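Local coordinates for tube-forming protein in Mycobacterial Envelpe, TiME (Mycolicibacterium smegmatis, PDB 7CU9) that probably forms a tubular channel across the mycobacterial outer envelope, thought to serve in protein secretion, at residues Asn20-Pro25 against Gly174-Val179; Cys46-Asp51 against Val103-Gly108; Glu124-Thr129 against Thr147-Phe152. All coordinates share one frame; numbering follows the deposited sequence.

Interaction 1. Residues Asn20-Pro25 against Gly174-Val179; sequences NIVGAP and GPAVNV
Ile21, in the last turn of helix 15-22, points its CB at the first turns of helix 174-185. With chi1 at -69° the CG2 methyl lies anti to the backbone N, which sends this branch into the step between Ala176 and Val179, one turn apart. There CG2 of Ile21 sits 3.5 Å from the carbonyl O of Ala176 and 3.7 Å from CG1 of Val179. The other branch is less closely engaged: Ile21 CG1 comes to 4.0 Å from the same Val179 CG1, and the two side chains run past one another, pointing opposite ways.

Val22 follows, and here the backbones draw nearest, its CA lying 5.3 Å from CA of Ala176. Ala176 meets Val22 with its methyl: Val22 CG1 rests 4.0 Å from that CB. The contact is thus a small apolar helix-to-helix join, about 172 Å² in all, between an N-terminal and a C-terminal helix of the PknH-like extracellular domain, both of which lie against its antiparallel sheet. Val22 also touches Val82 of strand 77-89, while Val177, on the far side of its helix, packs on Phe152 and Thr154 of strand 150-158.

At Gly23 the helix ends: phi turns positive (68°), and the chain swings away from helix 174-185. Ala24 then continues toward strand 77-89, where it touches His80, and its carbonyl O is hydrogen-bonded to Ser19 OG. Pro25 packs on Thr33 of the second subunit.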
loop_
_atom_site.group_PDB
_atom_site.type_symbol
_atom_site.label_atom_id
_atom_site.label_comp_id
_atom_site.label_asym_id
_atom_site.label_seq_id
_atom_site.Cartn_x
_atom_site.Cartn_y
_atom_site.Cartn_z
ATOM N N ASN B 20 6.736 -6.516 5.011
ATOM C CA ASN B 20 7.075 -5.395 5.925
ATOM C C ASN B 20 7.203 -4.086 5.140
ATOM O O ASN B 20 6.886 -3.028 5.710
ATOM C CB ASN B 20 8.355 -5.671 6.714
ATOM C CG ASN B 20 8.155 -6.725 7.782
ATOM O OD1 ASN B 20 7.022 -7.048 8.141
ATOM N ND2 ASN B 20 9.248 -7.261 8.296
ATOM N N ILE B 21 7.677 -4.148 3.893
ATOM C CA ILE B 21 7.938 -2.939 3.058
ATOM C C ILE B 21 6.627 -2.421 2.451
ATOM O O ILE B 21 6.428 -1.197 2.477
ATOM C CB ILE B 21 9.007 -3.243 1.992
ATOM C CG1 ILE B 21 10.371 -3.458 2.651
ATOM C CG2 ILE B 21 9.055 -2.151 0.932
ATOM C CD1 ILE B 21 11.389 -4.102 1.748
ATOM N N VAL B 22 5.786 -3.288 1.884
ATOM C CA VAL B 22 4.531 -2.850 1.193
ATOM C C VAL B 22 3.414 -2.622 2.218
ATOM O O VAL B 22 2.430 -1.947 1.856
ATOM C CB VAL B 22 4.084 -3.821 0.082
ATOM C CG1 VAL B 22 5.150 -3.962 -0.990
ATOM C CG2 VAL B 22 3.656 -5.180 0.605
ATOM N N GLY B 23 3.545 -3.156 3.434
ATOM C CA GLY B 23 2.515 -3.048 4.489
ATOM C C GLY B 23 1.267 -3.839 4.147
ATOM O O GLY B 23 0.153 -3.291 4.270
ATOM N N ALA B 24 1.438 -5.080 3.695
ATOM C CA ALA B 24 0.337 -6.011 3.370
ATOM C C ALA B 24 0.858 -7.441 3.422
ATOM O O ALA B 24 2.061 -7.673 3.288
ATOM C CB ALA B 24 -0.240 -5.684 2.015
ATOM N N PRO B 25 -0.026 -8.442 3.617
ATOM C CA PRO B 25 0.396 -9.841 3.611
ATOM C C PRO B 25 1.003 -10.236 2.257
ATOM O O PRO B 25 0.462 -9.878 1.226
ATOM C CB PRO B 25 -0.902 -10.615 3.896
ATOM C CG PRO B 25 -1.783 -9.599 4.585
ATOM C CD PRO B 25 -1.463 -8.291 3.899
ATOM N N GLY B 174 4.875 3.284 -5.638
ATOM C CA GLY B 174 6.135 4.038 -5.788
ATOM C C GLY B 174 6.919 4.111 -4.481
ATOM O O GLY B 174 8.105 3.780 -4.434
ATOM N N PRO B 175 6.317 4.575 -3.363
ATOM C CA PRO B 175 7.046 4.623 -2.097
ATOM C C PRO B 175 7.645 3.260 -1.717
ATOM O O PRO B 175 8.799 3.202 -1.316
ATOM C CB PRO B 175 5.966 5.092 -1.114
ATOM C CG PRO B 175 5.071 5.953 -1.967
ATOM C CD PRO B 175 4.984 5.195 -3.278
ATOM N N ALA B 176 6.882 2.178 -1.866
ATOM C CA ALA B 176 7.337 0.812 -1.512
ATOM C C ALA B 176 8.489 0.386 -2.428
ATOM O O ALA B 176 9.464 -0.192 -1.921
ATOM C CB ALA B 176 6.199 -0.172 -1.580
ATOM N N VAL B 177 8.416 0.665 -3.726
ATOM C CA VAL B 177 9.487 0.177 -4.644
ATOM C C VAL B 177 10.788 0.917 -4.308
ATOM O O VAL B 177 11.876 0.307 -4.423
ATOM C CB VAL B 177 9.085 0.260 -6.129
ATOM C CG1 VAL B 177 9.220 1.655 -6.717
ATOM C CG2 VAL B 177 9.880 -0.746 -6.951
ATOM N N ASN B 178 10.701 2.163 -3.846
ATOM C CA ASN B 178 11.899 2.949 -3.442
ATOM C C ASN B 178 12.474 2.374 -2.144
ATOM O O ASN B 178 13.705 2.231 -2.058
ATOM C CB ASN B 178 11.584 4.439 -3.324
ATOM C CG ASN B 178 11.353 5.075 -4.675
ATOM O OD1 ASN B 178 11.710 4.500 -5.703
ATOM N ND2 ASN B 178 10.740 6.246 -4.685
ATOM N N VAL B 179 11.627 2.037 -1.168
ATOM C CA VAL B 179 12.112 1.406 0.094
ATOM C C VAL B 179 12.784 0.074 -0.264
ATOM O O VAL B 179 13.883 -0.202 0.245
ATOM C CB VAL B 179 10.980 1.208 1.119
ATOM C CG1 VAL B 179 11.435 0.345 2.282
ATOM C CG2 VAL B 179 10.440 2.536 1.625
#

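Interaction 2. Residues Cys46-Asp51 against Val103-Gly108; sequences CNNWAD and VDRTVG
Over one face of the Trp49 indole stands Thr106, presenting its CB to the pyrrole half. That carbon is 3.8 Å from the centroid of the five-membered ring of Trp49 and only 18° off the ring normal, a CH-pi contact. Of the two Thr106 branches, CG2 lies over the CD1 side of the indole and OG1 over the NE1 side. CG2 is 3.5 Å from Trp49 CD1 and also 3.6 Å from Asn48 CB, so it wedges between the two side chains. Thr106 OG1 comes to 3.3 Å from Trp49 NE1, but the angle is too poor for a hydrogen bond. The hydroxyl is paired instead with the carbonyl O of Val102, one turn back; chi1 of 54° puts OG1 between the backbone N and the carbonyl carbon.

The Asn48 amide lies against the aliphatic part of Arg105, its ND2 3.9 Å from Arg105 CB and 3.8 Å from Arg105 CD. Both ND2 of Asn48 and NH1 of Arg105 are held by Glu56 OE2, and the same ND2 has a second partner in Arg101 O. The opposite end of the amide, Asn48 OD1, takes a nearly straight bond (169°) from ND2 of Asn47. A water accepts from Asn48 N and lies 3.1 Å from Arg105 O, to which it can donate, though other acceptors compete for its protons.

The short helix 47-50 is packed here against the loop that leaves helix 92-103 for strand 113-118. The Cys46-Cys109 disulfide ties the same two regions covalently, helix 55-58 lies beside Asn48, and Phe128 of strand 123-129 touches Cys46, Trp49 and Ala50.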
loop_
_atom_site.group_PDB
_atom_site.type_symbol
_atom_site.label_atom_id
_atom_site.label_comp_id
_atom_site.label_asym_id
_atom_site.label_seq_id
_atom_site.Cartn_x
_atom_site.Cartn_y
_atom_site.Cartn_z
ATOM N N CYS B 46 8.610 -0.992 -25.947
ATOM C CA CYS B 46 8.139 -1.154 -24.547
ATOM C C CYS B 46 8.625 -2.473 -23.940
ATOM O O CYS B 46 8.344 -2.700 -22.755
ATOM C CB CYS B 46 6.625 -1.028 -24.463
ATOM S SG CYS B 46 6.089 0.695 -24.643
ATOM N N ASN B 47 9.371 -3.290 -24.688
ATOM C CA ASN B 47 9.815 -4.621 -24.199
ATOM C C ASN B 47 10.511 -4.475 -22.837
ATOM O O ASN B 47 10.130 -5.195 -21.894
ATOM C CB ASN B 47 10.727 -5.331 -25.196
ATOM C CG ASN B 47 10.892 -6.793 -24.842
ATOM O OD1 ASN B 47 10.055 -7.621 -25.195
ATOM N ND2 ASN B 47 11.948 -7.112 -24.109
ATOM N N ASN B 48 11.489 -3.580 -22.722
ATOM C CA ASN B 48 12.370 -3.534 -21.525
ATOM C C ASN B 48 11.753 -2.663 -20.426
ATOM O O ASN B 48 12.412 -2.477 -19.399
ATOM C CB ASN B 48 13.794 -3.140 -21.902
ATOM C CG ASN B 48 14.451 -4.174 -22.787
ATOM O OD1 ASN B 48 13.886 -5.241 -23.037
ATOM N ND2 ASN B 48 15.641 -3.861 -23.267
ATOM N N TRP B 49 10.511 -2.200 -20.604
ATOM C CA TRP B 49 9.685 -1.607 -19.521
ATOM C C TRP B 49 8.588 -2.589 -19.086
ATOM O O TRP B 49 8.045 -2.417 -17.986
ATOM C CB TRP B 49 9.080 -0.274 -19.979
ATOM C CG TRP B 49 9.954 0.926 -19.777
ATOM C CD1 TRP B 49 11.291 0.966 -19.484
ATOM C CD2 TRP B 49 9.525 2.296 -19.861
ATOM N NE1 TRP B 49 11.718 2.264 -19.379
ATOM C CE2 TRP B 49 10.653 3.103 -19.605
ATOM C CE3 TRP B 49 8.291 2.910 -20.113
ATOM C CZ2 TRP B 49 10.577 4.496 -19.596
ATOM C CZ3 TRP B 49 8.219 4.285 -20.100
ATOM C CH2 TRP B 49 9.348 5.064 -19.846
ATOM N N ALA B 50 8.244 -3.572 -19.921
ATOM C CA ALA B 50 7.072 -4.455 -19.706
ATOM C C ALA B 50 7.297 -5.391 -18.509
ATOM O O ALA B 50 6.314 -5.820 -17.888
ATOM C CB ALA B 50 6.770 -5.218 -20.974
ATOM N N ASP B 51 8.550 -5.697 -18.183
ATOM C CA ASP B 51 8.895 -6.472 -16.966
ATOM C C ASP B 51 10.376 -6.249 -16.674
ATOM O O ASP B 51 11.043 -5.556 -17.454
ATOM C CB ASP B 51 8.567 -7.961 -17.135
ATOM C CG ASP B 51 8.326 -8.718 -15.838
ATOM O OD1 ASP B 51 8.564 -8.149 -14.751
ATOM O OD2 ASP B 51 7.866 -9.869 -15.931
ATOM N N VAL B 103 17.512 1.461 -20.778
ATOM C CA VAL B 103 17.079 2.877 -20.983
ATOM C C VAL B 103 17.191 3.280 -22.459
ATOM O O VAL B 103 16.342 4.081 -22.894
ATOM C CB VAL B 103 17.824 3.847 -20.048
ATOM C CG1 VAL B 103 17.582 3.499 -18.592
ATOM C CG2 VAL B 103 19.308 3.930 -20.340
ATOM N N ASP B 104 18.160 2.765 -23.216
ATOM C CA ASP B 104 18.331 3.154 -24.644
ATOM C C ASP B 104 17.194 2.552 -25.477
ATOM O O ASP B 104 16.743 3.222 -26.427
ATOM C CB ASP B 104 19.684 2.723 -25.213
ATOM C CG ASP B 104 20.886 3.362 -24.543
ATOM O OD1 ASP B 104 20.695 4.235 -23.675
ATOM O OD2 ASP B 104 22.016 2.973 -24.900
ATOM N N ARG B 105 16.734 1.344 -25.145
ATOM C CA ARG B 105 15.849 0.543 -26.032
ATOM C C ARG B 105 14.374 0.862 -25.761
ATOM O O ARG B 105 13.519 0.321 -26.490
ATOM C CB ARG B 105 16.156 -0.945 -25.870
ATOM C CG ARG B 105 17.607 -1.290 -26.162
ATOM C CD ARG B 105 17.826 -2.783 -26.171
ATOM N NE ARG B 105 19.191 -3.095 -26.552
ATOM C CZ ARG B 105 19.697 -4.321 -26.605
ATOM N NH1 ARG B 105 18.955 -5.366 -26.283
ATOM N NH2 ARG B 105 20.957 -4.491 -26.973
ATOM N N THR B 106 14.090 1.711 -24.770
ATOM C CA THR B 106 12.707 2.050 -24.342
ATOM C C THR B 106 12.399 3.529 -24.598
ATOM O O THR B 106 11.328 3.987 -24.163
ATOM C CB THR B 106 12.479 1.672 -22.875
ATOM O OG1 THR B 106 13.509 2.286 -22.102
ATOM C CG2 THR B 106 12.474 0.174 -22.664
ATOM N N VAL B 107 13.278 4.254 -25.288
ATOM C CA VAL B 107 12.977 5.649 -25.718
ATOM C C VAL B 107 11.795 5.559 -26.687
ATOM O O VAL B 107 11.896 4.808 -27.679
ATOM C CB VAL B 107 14.204 6.345 -26.335
ATOM C CG1 VAL B 107 13.870 7.743 -26.838
ATOM C CG2 VAL B 107 15.361 6.402 -25.352
ATOM N N GLY B 108 10.692 6.233 -26.360
ATOM C CA GLY B 108 9.447 6.195 -27.147
ATOM C C GLY B 108 8.357 5.359 -26.498
ATOM O O GLY B 108 7.214 5.416 -26.983
HETATM O O HOH W 1 12.691 -2.286 -25.035
#

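Interaction 3. Residues Glu124-Thr129 against Thr147-Phe152; sequences EVWTFT and TDRRCF
Trp126 turns its CG anti to the carbonyl carbon (chi1 -68°), and chi2 of 90° swings the indole so that its six-membered ring reaches strand 150-158. Cys151 has nearly the same first torsion, which brings its sulfur to meet the ring. Cys151 SG lies 3.8 Å from Trp126 CH2. Its approach to the six-membered ring is oblique, 51° off the normal. Arg149 adds a looser contact, its carbonyl O 4.1 Å from Trp126 CZ3, while its guanidinium reaches on to the carbonyls of Ala78 and Thr79.

What fixes the indole's rotation is its far side: Trp126 NE1 gives a hydrogen bond of 3.0 Å to Glu124 OE1, in the plane of the ring although tilted out of the carboxylate plane. Lys142 makes a cation-pi contact with the same indole. Thr147 OG1 accepts from Arg149 N, an ST turn.

The two strands are not direct partners, since strand 137-144 lies between them in the antiparallel sheet. The arrangement is a cysteine sulfur-aromatic contact reaching across that middle strand, built on the disulfide that Cys151 forms with Cys168 of neighbouring strand 161-169.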
loop_
_atom_site.group_PDB
_atom_site.type_symbol
_atom_site.label_atom_id
_atom_site.label_comp_id
_atom_site.label_asym_id
_atom_site.label_seq_id
_atom_site.Cartn_x
_atom_site.Cartn_y
_atom_site.Cartn_z
ATOM N N GLU B 124 -2.813 -9.033 -21.812
ATOM C CA GLU B 124 -3.032 -7.846 -20.949
ATOM C C GLU B 124 -2.698 -6.600 -21.766
ATOM O O GLU B 124 -1.813 -6.681 -22.630
ATOM C CB GLU B 124 -2.160 -7.910 -19.698
ATOM C CG GLU B 124 -2.485 -9.079 -18.788
ATOM C CD GLU B 124 -1.549 -9.228 -17.603
ATOM O OE1 GLU B 124 -0.446 -8.637 -17.636
ATOM O OE2 GLU B 124 -1.917 -9.950 -16.655
ATOM N N VAL B 125 -3.401 -5.498 -21.517
ATOM C CA VAL B 125 -3.129 -4.193 -22.179
ATOM C C VAL B 125 -2.597 -3.245 -21.107
ATOM O O VAL B 125 -3.259 -3.105 -20.062
ATOM C CB VAL B 125 -4.380 -3.639 -22.880
ATOM C CG1 VAL B 125 -4.130 -2.262 -23.474
ATOM C CG2 VAL B 125 -4.881 -4.608 -23.938
ATOM N N TRP B 126 -1.417 -2.674 -21.346
ATOM C CA TRP B 126 -0.712 -1.800 -20.378
ATOM C C TRP B 126 -0.408 -0.453 -21.023
ATOM O O TRP B 126 -0.008 -0.431 -22.202
ATOM C CB TRP B 126 0.569 -2.469 -19.874
ATOM C CG TRP B 126 0.320 -3.664 -19.011
ATOM C CD1 TRP B 126 0.201 -4.959 -19.423
ATOM C CD2 TRP B 126 0.152 -3.680 -17.582
ATOM N NE1 TRP B 126 -0.016 -5.778 -18.350
ATOM C CE2 TRP B 126 -0.053 -5.024 -17.207
ATOM C CE3 TRP B 126 0.170 -2.700 -16.584
ATOM C CZ2 TRP B 126 -0.239 -5.405 -15.879
ATOM C CZ3 TRP B 126 -0.022 -3.076 -15.273
ATOM C CH2 TRP B 126 -0.222 -4.411 -14.927
ATOM N N THR B 127 -0.572 0.614 -20.244
ATOM C CA THR B 127 -0.216 2.006 -20.609
ATOM C C THR B 127 1.048 2.398 -19.844
ATOM O O THR B 127 1.038 2.333 -18.593
ATOM C CB THR B 127 -1.367 2.967 -20.309
ATOM O OG1 THR B 127 -2.475 2.513 -21.089
ATOM C CG2 THR B 127 -1.024 4.402 -20.636
ATOM N N PHE B 128 2.082 2.809 -20.571
ATOM C CA PHE B 128 3.418 3.118 -20.013
ATOM C C PHE B 128 3.597 4.626 -19.864
ATOM O O PHE B 128 3.255 5.382 -20.792
ATOM C CB PHE B 128 4.499 2.522 -20.910
ATOM C CG PHE B 128 4.507 1.019 -20.894
ATOM C CD1 PHE B 128 3.697 0.291 -21.749
ATOM C CD2 PHE B 128 5.302 0.329 -19.994
ATOM C CE1 PHE B 128 3.689 -1.094 -21.709
ATOM C CE2 PHE B 128 5.294 -1.056 -19.959
ATOM C CZ PHE B 128 4.490 -1.766 -20.814
ATOM N N THR B 129 4.157 5.041 -18.730
ATOM C CA THR B 129 4.553 6.442 -18.462
ATOM C C THR B 129 5.915 6.442 -17.772
ATOM O O THR B 129 6.231 5.474 -17.057
ATOM C CB THR B 129 3.481 7.169 -17.643
ATOM O OG1 THR B 129 3.337 6.494 -16.397
ATOM C CG2 THR B 129 2.144 7.222 -18.347
ATOM N N THR B 147 -8.366 -0.422 -15.372
ATOM C CA THR B 147 -8.160 -0.727 -13.930
ATOM C C THR B 147 -7.379 0.411 -13.270
ATOM O O THR B 147 -6.819 1.250 -13.997
ATOM C CB THR B 147 -7.406 -2.045 -13.713
ATOM O OG1 THR B 147 -6.011 -1.778 -13.867
ATOM C CG2 THR B 147 -7.831 -3.152 -14.654
ATOM N N ASP B 148 -7.321 0.396 -11.940
ATOM C CA ASP B 148 -6.454 1.297 -11.138
ATOM C C ASP B 148 -5.176 0.546 -10.743
ATOM O O ASP B 148 -4.496 1.003 -9.815
ATOM C CB ASP B 148 -7.198 1.838 -9.917
ATOM C CG ASP B 148 -7.619 0.788 -8.902
ATOM O OD1 ASP B 148 -7.495 -0.416 -9.205
ATOM O OD2 ASP B 148 -8.074 1.186 -7.809
ATOM N N ARG B 149 -4.866 -0.575 -11.400
ATOM C CA ARG B 149 -3.646 -1.358 -11.081
ATOM C C ARG B 149 -2.446 -0.729 -11.794
ATOM O O ARG B 149 -2.456 -0.637 -13.042
ATOM C CB ARG B 149 -3.797 -2.824 -11.481
ATOM C CG ARG B 149 -2.598 -3.672 -11.083
ATOM C CD ARG B 149 -2.874 -5.126 -11.367
ATOM N NE ARG B 149 -1.811 -6.037 -10.970
ATOM C CZ ARG B 149 -1.583 -6.479 -9.736
ATOM N NH1 ARG B 149 -2.312 -6.063 -8.713
ATOM N NH2 ARG B 149 -0.600 -7.340 -9.531
ATOM N N ARG B 150 -1.438 -0.324 -11.025
ATOM C CA ARG B 150 -0.195 0.262 -11.576
ATOM C C ARG B 150 1.000 -0.490 -10.999
ATOM O O ARG B 150 0.971 -0.862 -9.815
ATOM C CB ARG B 150 -0.105 1.765 -11.303
ATOM C CG ARG B 150 -1.165 2.560 -12.052
ATOM C CD ARG B 150 -0.936 4.049 -12.000
ATOM N NE ARG B 150 -1.092 4.532 -10.633
ATOM C CZ ARG B 150 -0.616 5.682 -10.171
ATOM N NH1 ARG B 150 0.039 6.512 -10.967
ATOM N NH2 ARG B 150 -0.804 6.009 -8.903
ATOM N N CYS B 151 1.985 -0.738 -11.855
ATOM C CA CYS B 151 3.294 -1.308 -11.473
ATOM C C CYS B 151 4.314 -0.177 -11.509
ATOM O O CYS B 151 4.527 0.381 -12.592
ATOM C CB CYS B 151 3.704 -2.434 -12.409
ATOM S SG CYS B 151 2.558 -3.837 -12.381
ATOM N N PHE B 152 4.885 0.156 -10.356
ATOM C CA PHE B 152 5.986 1.135 -10.217
ATOM C C PHE B 152 7.308 0.376 -10.294
ATOM O O PHE B 152 7.521 -0.584 -9.533
ATOM C CB PHE B 152 5.844 1.930 -8.921
ATOM C CG PHE B 152 4.814 3.024 -9.012
ATOM C CD1 PHE B 152 3.462 2.721 -9.046
ATOM C CD2 PHE B 152 5.198 4.351 -9.098
ATOM C CE1 PHE B 152 2.513 3.729 -9.149
ATOM C CE2 PHE B 152 4.249 5.357 -9.199
ATOM C CZ PHE B 152 2.910 5.042 -9.229
#

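All three contacts belong to one PknH-like domain built on a long antiparallel sheet. Interactions 2 and 3 follow one another along the chain, and both are nested inside the loop closed by interaction 1, which brings an N-terminal helix to a C-terminal one. Interactions 1 and 2 lie on opposite sides of the chain's centre, their own centres 24 Å apart. Interaction 3 touches both, its centre 18 Å from that of interaction 1 and 14 Å from that of interaction 2. The sheet thus lies between the helix pair of interaction 1 and the short helix and loop of interaction 2. A disulfide lies at each of interactions 2 and 3, as is common in exported domains.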